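Local atomic coordinates of SusD superfamily protein (Bacteroides thetaiotaomicron VPI-5482, PDB entry 3HDX), a protein that probably binds polysaccharide at the outer membrane. Residues A[26-31]-A[76-81]; A[70-75]-A[456-461]. One frame throughout, in Å; residues are numbered along the deposited sequence.

Contact 1 (A[26-31]-A[76-81]); sequences RAALAD and RRFYAV
Ala-28, near the C-terminal end of helix 11-30, meets the first turns of helix 76-91 through both its methyl and its carbonyl. The short helical segments run nearly antiparallel at 165°, their axes 8.6 Å apart, and the small side chain allows Ala-28 CA to come within 5.0 Å of Arg-77 CA. Arg-77 starts from the crowded rotamer, CG lying between backbone N and carbonyl carbon, and then extends from CG to NE along the Ala-28 backbone. Its NE donates to Ala-28 O at 2.9 Å, in the carbonyl plane and on a lone pair; the N-H...O angle of 145° is somewhat bent. The oxygen lies close to the guanidinium plane, while Phe-78 CE2 sits over one face of that group, toward its rim. Phe-78 lays a ring face against the Ala-28 methyl, a CH-pi contact with CB 3.8 Å from the ring centroid. Leu-29 CD1 reaches the same ring at CE1, 4.0 Å away, and Val-81 CG2 touches the Ala-28 methyl more loosely. Leu-29 also packs on Tyr-124 and Phe-78 on Met-125, both of helix 104-129. The arrangement is a close antiparallel helix pair, consistent with the alpha-helical, TPR-related framework of SusD-family proteins.

Contact 2 (A[70-75]-A[456-461]); sequences KKVSNW and IYWPVS
Apolar contacts lie at two places along segment 456-461. At Trp-458, Val-72 CG1, anti to its backbone N, sits over a face of the indole, 3.8 Å from the centroid of the six-membered ring in a CH-pi contact. An alanine in place of Trp-458 would probably cost Val-72 this aromatic surface and loosen the packing between helix 67-73 and the loop. At Val-460, both methyls meet the far end of the Trp-75 benzene ring, with CG2 3.8 Å from CZ3 and CG1 over one face near the rim. Tight van der Waals contacts surround the two serines: Ser-73 CB approaches Pro-459 O at 3.3 Å, and Ser-461 CB packs on Ser-73 OG and Asn-74 CA.

Direct polar contact is slight, since Ser-461 N reaches Ser-73 O only through a weak 3.5 Å bond. One water reinforces it, donating to Ser-73 O at 2.6 Å and accepting from Trp-75 N and Ser-461 N. A second water accepts from Asn-74 ND2 and hydrogen-bonds Ser-461 OG, while Asn-74 OD1 takes the backbone N of Arg-76. Ser-73 OG turns back to Lys-70 O at 2.8 Å.

Ser-461 N-caps helix 462-467, its OG accepting from Asp-463 N, and Trp-75 occupies the N-cap position of helix 76-91. Trp-458 also touches Cys-38 of helix 34-41 and Trp-129 of helix 104-129.

How the contacts relate
From the N terminus, helix 11-30 supplies the first partner of contact 1. The chain then passes through helices 34-41, 52-58 and 67-73, whose end belongs to contact 2, before helix 76-91 closes a loop of 44 intervening residues at contact 1. Contact 2 closes far later, after 380 residues, when the C-terminal region returns with segment 456-461, so the two closures cross. Their centres are 13 Å apart, and the turn between helices 67-73 and 76-91 joins them: Arg-77 NH2 of contact 1 lies 2.9 Å from Val-72 O of contact 2, a probable hydrogen bond. Together they tie the N-terminal helices to one another and to the C-terminal SusD-family region.

Contact 1 (A[26-31]-A[76-81])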
ATOM      1  N   ARG A  26       0.086  -7.905   7.839  1.00 12.47           N
ATOM      2  CA  ARG A  26       1.486  -7.485   7.617  1.00 14.16           C
ATOM      3  C   ARG A  26       2.226  -8.602   6.863  1.00 13.74           C
ATOM      4  O   ARG A  26       2.872  -8.348   5.863  1.00 13.82           O
ATOM      5  CB  ARG A  26       2.156  -7.183   8.941  1.00 16.66           C
ATOM      6  CG  ARG A  26       3.592  -6.746   8.816  1.00 20.43           C
ATOM      7  CD  ARG A  26       4.185  -6.479  10.152  1.00 24.02           C
ATOM      8  NE  ARG A  26       4.349  -7.712  10.958  1.00 29.09           N
ATOM      9  CZ  ARG A  26       3.793  -7.979  12.160  1.00 33.51           C
ATOM     10  NH1 ARG A  26       3.028  -7.111  12.834  1.00 35.66           N
ATOM     11  NH2 ARG A  26       4.043  -9.158  12.739  1.00 35.97           N
ATOM     12  N   ALA A  27       2.057  -9.852   7.323  1.00 13.89           N
ATOM     13  CA  ALA A  27       2.710 -10.993   6.687  1.00 13.93           C
ATOM     14  C   ALA A  27       2.306 -11.185   5.226  1.00 14.30           C
ATOM     15  O   ALA A  27       3.156 -11.528   4.385  1.00 13.93           O
ATOM     16  CB  ALA A  27       2.459 -12.267   7.481  1.00 15.33           C
ATOM     17  N   ALA A  28       1.041 -10.916   4.891  1.00 13.70           N
ATOM     18  CA  ALA A  28       0.578 -11.064   3.503  1.00 13.61           C
ATOM     19  C   ALA A  28       1.324 -10.131   2.550  1.00 12.80           C
ATOM     20  O   ALA A  28       1.677 -10.506   1.452  1.00 13.66           O
ATOM     21  CB  ALA A  28      -0.955 -10.818   3.377  1.00 13.34           C
ATOM     22  N   LEU A  29       1.549  -8.903   3.018  1.00 13.28           N
ATOM     23  CA  LEU A  29       2.245  -7.862   2.233  1.00 12.65           C
ATOM     24  C   LEU A  29       3.756  -8.003   2.289  1.00 12.94           C
ATOM     25  O   LEU A  29       4.447  -7.648   1.345  1.00 15.23           O
ATOM     26  CB  LEU A  29       1.856  -6.447   2.704  1.00 13.55           C
ATOM     27  CG  LEU A  29       0.562  -5.903   2.106  1.00 13.05           C
ATOM     28  CD1 LEU A  29      -0.652  -6.763   2.374  1.00 14.20           C
ATOM     29  CD2 LEU A  29       0.341  -4.483   2.565  1.00 13.79           C
ATOM     30  N   ALA A  30       4.268  -8.505   3.402  1.00 13.94           N
ATOM     31  CA  ALA A  30       5.725  -8.563   3.627  1.00 15.04           C
ATOM     32  C   ALA A  30       6.384  -9.846   3.142  1.00 15.36           C
ATOM     33  O   ALA A  30       7.548  -9.812   2.766  1.00 14.79           O
ATOM     34  CB  ALA A  30       6.069  -8.334   5.119  1.00 17.90           C
ATOM     35  N   ASP A  31       5.653 -10.953   3.122  1.00 16.05           N
ATOM     36  CA  ASP A  31       6.258 -12.226   2.760  0.50 16.71           C
ATOM     37  C   ASP A  31       6.828 -12.154   1.334  1.00 15.39           C
ATOM     38  O   ASP A  31       6.194 -11.651   0.396  1.00 14.84           O
ATOM     39  CB  ASP A  31       5.291 -13.403   2.992  0.50 18.15           C
ATOM     40  CG  ASP A  31       5.117 -13.783   4.508  0.50 20.05           C
ATOM     41  OD1 ASP A  31       5.712 -13.167   5.440  0.50 19.76           O
ATOM     42  OD2 ASP A  31       4.322 -14.723   4.755  0.50 24.44           O
ATOM     43  N   ARG A  76      -2.427 -17.856  -0.569  1.00 14.50           N
ATOM     44  CA  ARG A  76      -2.818 -18.391   0.743  0.50 14.85           C
ATOM     45  C   ARG A  76      -2.726 -17.362   1.883  1.00 14.14           C
ATOM     46  O   ARG A  76      -3.616 -17.304   2.729  1.00 14.51           O
ATOM     47  CB  ARG A  76      -2.011 -19.676   1.053  0.50 17.64           C
ATOM     48  CG  ARG A  76      -2.448 -20.436   2.273  0.50 21.33           C
ATOM     49  CD  ARG A  76      -1.631 -21.728   2.536  0.50 23.65           C
ATOM     50  NE  ARG A  76      -2.147 -22.417   3.720  0.50 26.90           N
ATOM     51  CZ  ARG A  76      -3.053 -23.392   3.687  0.50 28.11           C
ATOM     52  NH1 ARG A  76      -3.529 -23.829   2.529  0.50 28.54           N
ATOM     53  NH2 ARG A  76      -3.475 -23.944   4.817  0.50 29.20           N
ATOM     54  N   ARG A  77      -1.621 -16.605   1.926  1.00 13.23           N
ATOM     55  CA  ARG A  77      -1.407 -15.628   2.972  1.00 13.90           C
ATOM     56  C   ARG A  77      -2.508 -14.565   3.081  1.00 13.04           C
ATOM     57  O   ARG A  77      -2.790 -14.079   4.168  1.00 14.31           O
ATOM     58  CB  ARG A  77      -0.026 -14.983   2.851  1.00 15.74           C
ATOM     59  CG  ARG A  77       0.183 -14.192   1.570  1.00 16.95           C
ATOM     60  CD  ARG A  77       1.671 -13.886   1.313  1.00 17.00           C
ATOM     61  NE  ARG A  77       1.884 -13.074   0.113  1.00 16.24           N
ATOM     62  CZ  ARG A  77       1.907 -13.540  -1.146  1.00 16.74           C
ATOM     63  NH1 ARG A  77       1.649 -14.836  -1.414  1.00 18.70           N
ATOM     64  NH2 ARG A  77       2.181 -12.718  -2.171  1.00 15.96           N
ATOM     65  N   PHE A  78      -3.143 -14.252   1.962  1.00 12.91           N
ATOM     66  CA  PHE A  78      -4.299 -13.347   1.984  1.00 13.15           C
ATOM     67  C   PHE A  78      -5.526 -14.013   2.599  1.00 12.96           C
ATOM     68  O   PHE A  78      -6.194 -13.408   3.418  1.00 12.36           O
ATOM     69  CB  PHE A  78      -4.555 -12.756   0.601  1.00 14.22           C
ATOM     70  CG  PHE A  78      -3.474 -11.812   0.190  1.00 14.14           C
ATOM     71  CD1 PHE A  78      -3.549 -10.470   0.603  1.00 13.02           C
ATOM     72  CD2 PHE A  78      -2.349 -12.241  -0.484  1.00 14.63           C
ATOM     73  CE1 PHE A  78      -2.534  -9.573   0.273  1.00 13.29           C
ATOM     74  CE2 PHE A  78      -1.331 -11.331  -0.781  1.00 14.03           C
ATOM     75  CZ  PHE A  78      -1.432 -10.026  -0.409  1.00 14.33           C
ATOM     76  N   TYR A  79      -5.817 -15.248   2.207  1.00 12.67           N
ATOM     77  CA  TYR A  79      -6.924 -16.000   2.817  1.00 12.85           C
ATOM     78  C   TYR A  79      -6.670 -16.253   4.310  1.00 12.84           C
ATOM     79  O   TYR A  79      -7.627 -16.327   5.086  1.00 13.53           O
ATOM     80  CB  TYR A  79      -7.304 -17.264   2.036  1.00 12.79           C
ATOM     81  CG  TYR A  79      -7.994 -16.872   0.776  1.00 11.30           C
ATOM     82  CD1 TYR A  79      -9.313 -16.393   0.835  1.00 11.19           C
ATOM     83  CD2 TYR A  79      -7.373 -16.947  -0.456  1.00 12.23           C
ATOM     84  CE1 TYR A  79      -9.959 -15.959  -0.297  1.00 12.25           C
ATOM     85  CE2 TYR A  79      -8.020 -16.532  -1.574  1.00 13.35           C
ATOM     86  CZ  TYR A  79      -9.320 -16.046  -1.500  1.00 13.02           C
ATOM     87  OH  TYR A  79      -9.901 -15.593  -2.648  1.00 13.66           O
ATOM     88  N   ALA A  80      -5.396 -16.299   4.744  1.00 13.47           N
ATOM     89  CA  ALA A  80      -5.127 -16.414   6.182  1.00 14.01           C
ATOM     90  C   ALA A  80      -5.687 -15.201   6.941  1.00 13.74           C
ATOM     91  O   ALA A  80      -6.227 -15.335   8.050  1.00 15.15           O
ATOM     92  CB  ALA A  80      -3.626 -16.609   6.471  1.00 14.14           C
ATOM     93  N   VAL A  81      -5.543 -14.013   6.343  1.00 12.63           N
ATOM     94  CA  VAL A  81      -6.105 -12.795   6.955  1.00 13.00           C
ATOM     95  C   VAL A  81      -7.639 -12.886   6.999  1.00 12.35           C
ATOM     96  O   VAL A  81      -8.272 -12.634   8.028  1.00 15.10           O
ATOM     97  CB  VAL A  81      -5.732 -11.549   6.153  1.00 12.84           C
ATOM     98  CG1 VAL A  81      -6.465 -10.294   6.700  1.00 13.75           C
ATOM     99  CG2 VAL A  81      -4.209 -11.357   6.095  1.00 13.79           C
TER

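Contact 2 (A[70-75]-A[456-461])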
ATOM      1  N   LYS A  70       6.694 -18.265  -8.080  1.00 15.81           N
ATOM      2  CA  LYS A  70       5.704 -19.237  -7.640  0.50 17.09           C
ATOM      3  C   LYS A  70       5.169 -18.893  -6.233  1.00 16.64           C
ATOM      4  O   LYS A  70       3.958 -18.943  -5.978  1.00 17.47           O
ATOM      5  CB  LYS A  70       6.307 -20.655  -7.684  0.50 18.87           C
ATOM      6  CG  LYS A  70       6.686 -21.089  -9.092  0.50 20.44           C
ATOM      7  CD  LYS A  70       7.181 -22.503  -9.138  0.50 23.11           C
ATOM      8  CE  LYS A  70       7.573 -22.817 -10.564  0.50 24.19           C
ATOM      9  NZ  LYS A  70       8.429 -21.733 -11.064  0.50 26.26           N
ATOM     10  N   LYS A  71       6.068 -18.546  -5.321  1.00 15.85           N
ATOM     11  CA  LYS A  71       5.705 -18.180  -3.939  1.00 16.83           C
ATOM     12  C   LYS A  71       4.848 -16.921  -3.853  1.00 15.59           C
ATOM     13  O   LYS A  71       3.832 -16.873  -3.144  1.00 15.64           O
ATOM     14  CB  LYS A  71       6.968 -17.977  -3.104  1.00 19.57           C
ATOM     15  CG  LYS A  71       7.724 -19.278  -2.797  1.00 22.17           C
ATOM     16  CD  LYS A  71       9.050 -18.918  -2.143  1.00 26.33           C
ATOM     17  CE  LYS A  71       9.707 -20.065  -1.373  1.00 29.29           C
ATOM     18  NZ  LYS A  71      11.152 -19.584  -1.107  1.00 32.11           N
ATOM     19  N   VAL A  72       5.250 -15.891  -4.568  1.00 14.67           N
ATOM     20  CA  VAL A  72       4.451 -14.643  -4.556  1.00 13.77           C
ATOM     21  C   VAL A  72       3.055 -14.894  -5.132  1.00 13.79           C
ATOM     22  O   VAL A  72       2.079 -14.375  -4.599  1.00 14.15           O
ATOM     23  CB  VAL A  72       5.150 -13.519  -5.336  1.00 14.14           C
ATOM     24  CG1 VAL A  72       4.251 -12.298  -5.525  1.00 13.62           C
ATOM     25  CG2 VAL A  72       6.428 -13.117  -4.612  1.00 14.83           C
ATOM     26  N   SER A  73       2.973 -15.759  -6.149  1.00 14.85           N
ATOM     27  CA  SER A  73       1.740 -16.041  -6.864  1.00 14.81           C
ATOM     28  C   SER A  73       0.727 -16.863  -6.083  1.00 13.75           C
ATOM     29  O   SER A  73      -0.410 -16.921  -6.509  1.00 15.31           O
ATOM     30  CB  SER A  73       1.991 -16.746  -8.215  1.00 16.74           C
ATOM     31  OG  SER A  73       2.242 -18.121  -8.067  1.00 18.92           O
ATOM     32  N   ASN A  74       1.125 -17.487  -4.979  1.00 14.55           N
ATOM     33  CA  ASN A  74       0.214 -18.273  -4.138  1.00 14.01           C
ATOM     34  C   ASN A  74      -0.470 -17.297  -3.177  1.00 14.76           C
ATOM     35  O   ASN A  74       0.187 -16.699  -2.356  1.00 15.45           O
ATOM     36  CB  ASN A  74       1.017 -19.353  -3.383  1.00 14.96           C
ATOM     37  CG  ASN A  74       0.131 -20.274  -2.557  1.00 16.64           C
ATOM     38  OD1 ASN A  74      -0.750 -19.812  -1.841  1.00 18.59           O
ATOM     39  ND2 ASN A  74       0.379 -21.586  -2.635  1.00 18.03           N
ATOM     40  N   TRP A  75      -1.799 -17.206  -3.270  1.00 13.74           N
ATOM     41  CA  TRP A  75      -2.584 -16.267  -2.470  1.00 12.81           C
ATOM     42  C   TRP A  75      -2.955 -16.714  -1.039  1.00 13.75           C
ATOM     43  O   TRP A  75      -3.704 -16.040  -0.371  1.00 14.57           O
ATOM     44  CB  TRP A  75      -3.834 -15.781  -3.252  1.00 12.76           C
ATOM     45  CG  TRP A  75      -4.780 -16.872  -3.655  1.00 13.93           C
ATOM     46  CD1 TRP A  75      -5.117 -18.028  -2.956  1.00 14.01           C
ATOM     47  CD2 TRP A  75      -5.549 -16.905  -4.854  1.00 14.36           C
ATOM     48  NE1 TRP A  75      -6.039 -18.751  -3.667  1.00 14.57           N
ATOM     49  CE2 TRP A  75      -6.339 -18.083  -4.818  1.00 15.03           C
ATOM     50  CE3 TRP A  75      -5.664 -16.049  -5.965  1.00 14.05           C
ATOM     51  CZ2 TRP A  75      -7.193 -18.429  -5.847  1.00 14.38           C
ATOM     52  CZ3 TRP A  75      -6.530 -16.386  -6.978  1.00 14.03           C
ATOM     53  CH2 TRP A  75      -7.259 -17.584  -6.930  1.00 13.96           C
ATOM     54  N   ILE A 456      -1.928  -7.893 -16.807  1.00 11.80           N
ATOM     55  CA  ILE A 456      -1.633  -6.999 -15.681  1.00 11.64           C
ATOM     56  C   ILE A 456      -1.794  -7.703 -14.337  1.00 12.01           C
ATOM     57  O   ILE A 456      -1.489  -7.101 -13.285  1.00 13.44           O
ATOM     58  CB  ILE A 456      -2.516  -5.726 -15.680  1.00 12.64           C
ATOM     59  CG1 ILE A 456      -4.021  -6.064 -15.625  1.00 13.31           C
ATOM     60  CG2 ILE A 456      -2.104  -4.799 -16.854  1.00 13.12           C
ATOM     61  CD1 ILE A 456      -4.883  -4.883 -15.183  1.00 13.65           C
ATOM     62  N   TYR A 457      -2.246  -8.959 -14.337  1.00 11.66           N
ATOM     63  CA  TYR A 457      -2.354  -9.731 -13.089  1.00 12.88           C
ATOM     64  C   TYR A 457      -1.306 -10.818 -13.035  1.00 12.49           C
ATOM     65  O   TYR A 457      -0.626 -11.135 -14.027  1.00 13.86           O
ATOM     66  CB  TYR A 457      -3.766 -10.322 -12.981  1.00 13.50           C
ATOM     67  CG  TYR A 457      -4.825  -9.259 -13.042  1.00 14.32           C
ATOM     68  CD1 TYR A 457      -4.858  -8.268 -12.089  1.00 13.55           C
ATOM     69  CD2 TYR A 457      -5.789  -9.238 -14.044  1.00 15.10           C
ATOM     70  CE1 TYR A 457      -5.812  -7.292 -12.109  1.00 14.47           C
ATOM     71  CE2 TYR A 457      -6.746  -8.227 -14.096  1.00 15.29           C
ATOM     72  CZ  TYR A 457      -6.749  -7.249 -13.104  1.00 14.04           C
ATOM     73  OH  TYR A 457      -7.705  -6.229 -13.061  1.00 16.49           O
ATOM     74  N   TRP A 458      -1.134 -11.345 -11.840  1.00 11.56           N
ATOM     75  CA  TRP A 458      -0.230 -12.459 -11.575  1.00 12.36           C
ATOM     76  C   TRP A 458      -0.919 -13.764 -11.893  1.00 13.17           C
ATOM     77  O   TRP A 458      -2.150 -13.894 -11.799  1.00 13.87           O
ATOM     78  CB  TRP A 458       0.229 -12.491 -10.100  1.00 12.74           C
ATOM     79  CG  TRP A 458       1.280 -11.499  -9.843  1.00 12.78           C
ATOM     80  CD1 TRP A 458       1.138 -10.121  -9.819  1.00 12.79           C
ATOM     81  CD2 TRP A 458       2.655 -11.775  -9.562  1.00 12.14           C
ATOM     82  NE1 TRP A 458       2.360  -9.544  -9.538  1.00 13.24           N
ATOM     83  CE2 TRP A 458       3.303 -10.527  -9.355  1.00 13.07           C
ATOM     84  CE3 TRP A 458       3.408 -12.967  -9.443  1.00 14.32           C
ATOM     85  CZ2 TRP A 458       4.692 -10.428  -9.094  1.00 14.78           C
ATOM     86  CZ3 TRP A 458       4.771 -12.865  -9.143  1.00 15.37           C
ATOM     87  CH2 TRP A 458       5.400 -11.604  -8.979  1.00 15.73           C
ATOM     88  N   PRO A 459      -0.131 -14.782 -12.269  1.00 14.73           N
ATOM     89  CA  PRO A 459      -0.732 -16.106 -12.394  1.00 14.29           C
ATOM     90  C   PRO A 459      -1.199 -16.619 -11.015  1.00 14.10           C
ATOM     91  O   PRO A 459      -0.700 -16.167  -9.992  1.00 13.88           O
ATOM     92  CB  PRO A 459       0.430 -16.964 -12.895  1.00 14.90           C
ATOM     93  CG  PRO A 459       1.627 -16.249 -12.646  1.00 16.86           C
ATOM     94  CD  PRO A 459       1.312 -14.812 -12.526  1.00 14.90           C
ATOM     95  N   VAL A 460      -2.194 -17.508 -11.035  1.00 13.41           N
ATOM     96  CA  VAL A 460      -2.599 -18.279  -9.880  1.00 14.42           C
ATOM     97  C   VAL A 460      -1.567 -19.419  -9.715  1.00 16.03           C
ATOM     98  O   VAL A 460      -1.155 -20.047 -10.683  1.00 16.52           O
ATOM     99  CB  VAL A 460      -4.043 -18.834 -10.050  1.00 14.96           C
ATOM    100  CG1 VAL A 460      -4.468 -19.720  -8.855  1.00 15.77           C
ATOM    101  CG2 VAL A 460      -5.015 -17.681 -10.240  1.00 15.85           C
ATOM    102  N   SER A 461      -1.126 -19.655  -8.490  1.00 17.65           N
ATOM    103  CA  SER A 461      -0.157 -20.724  -8.235  1.00 19.05           C
ATOM    104  C   SER A 461      -0.752 -22.069  -8.660  1.00 19.32           C
ATOM    105  O   SER A 461      -1.917 -22.374  -8.381  1.00 19.17           O
ATOM    106  CB  SER A 461       0.224 -20.795  -6.761  1.00 20.30           C
ATOM    107  OG  SER A 461       0.945 -22.013  -6.505  1.00 23.38           O
TER
HETATM  108  O   HOH W   1      -2.710 -18.148  -6.120  1.00 19.44           O
HETATM  109  O   HOH W   2       2.703 -22.401  -4.268  1.00 28.85           O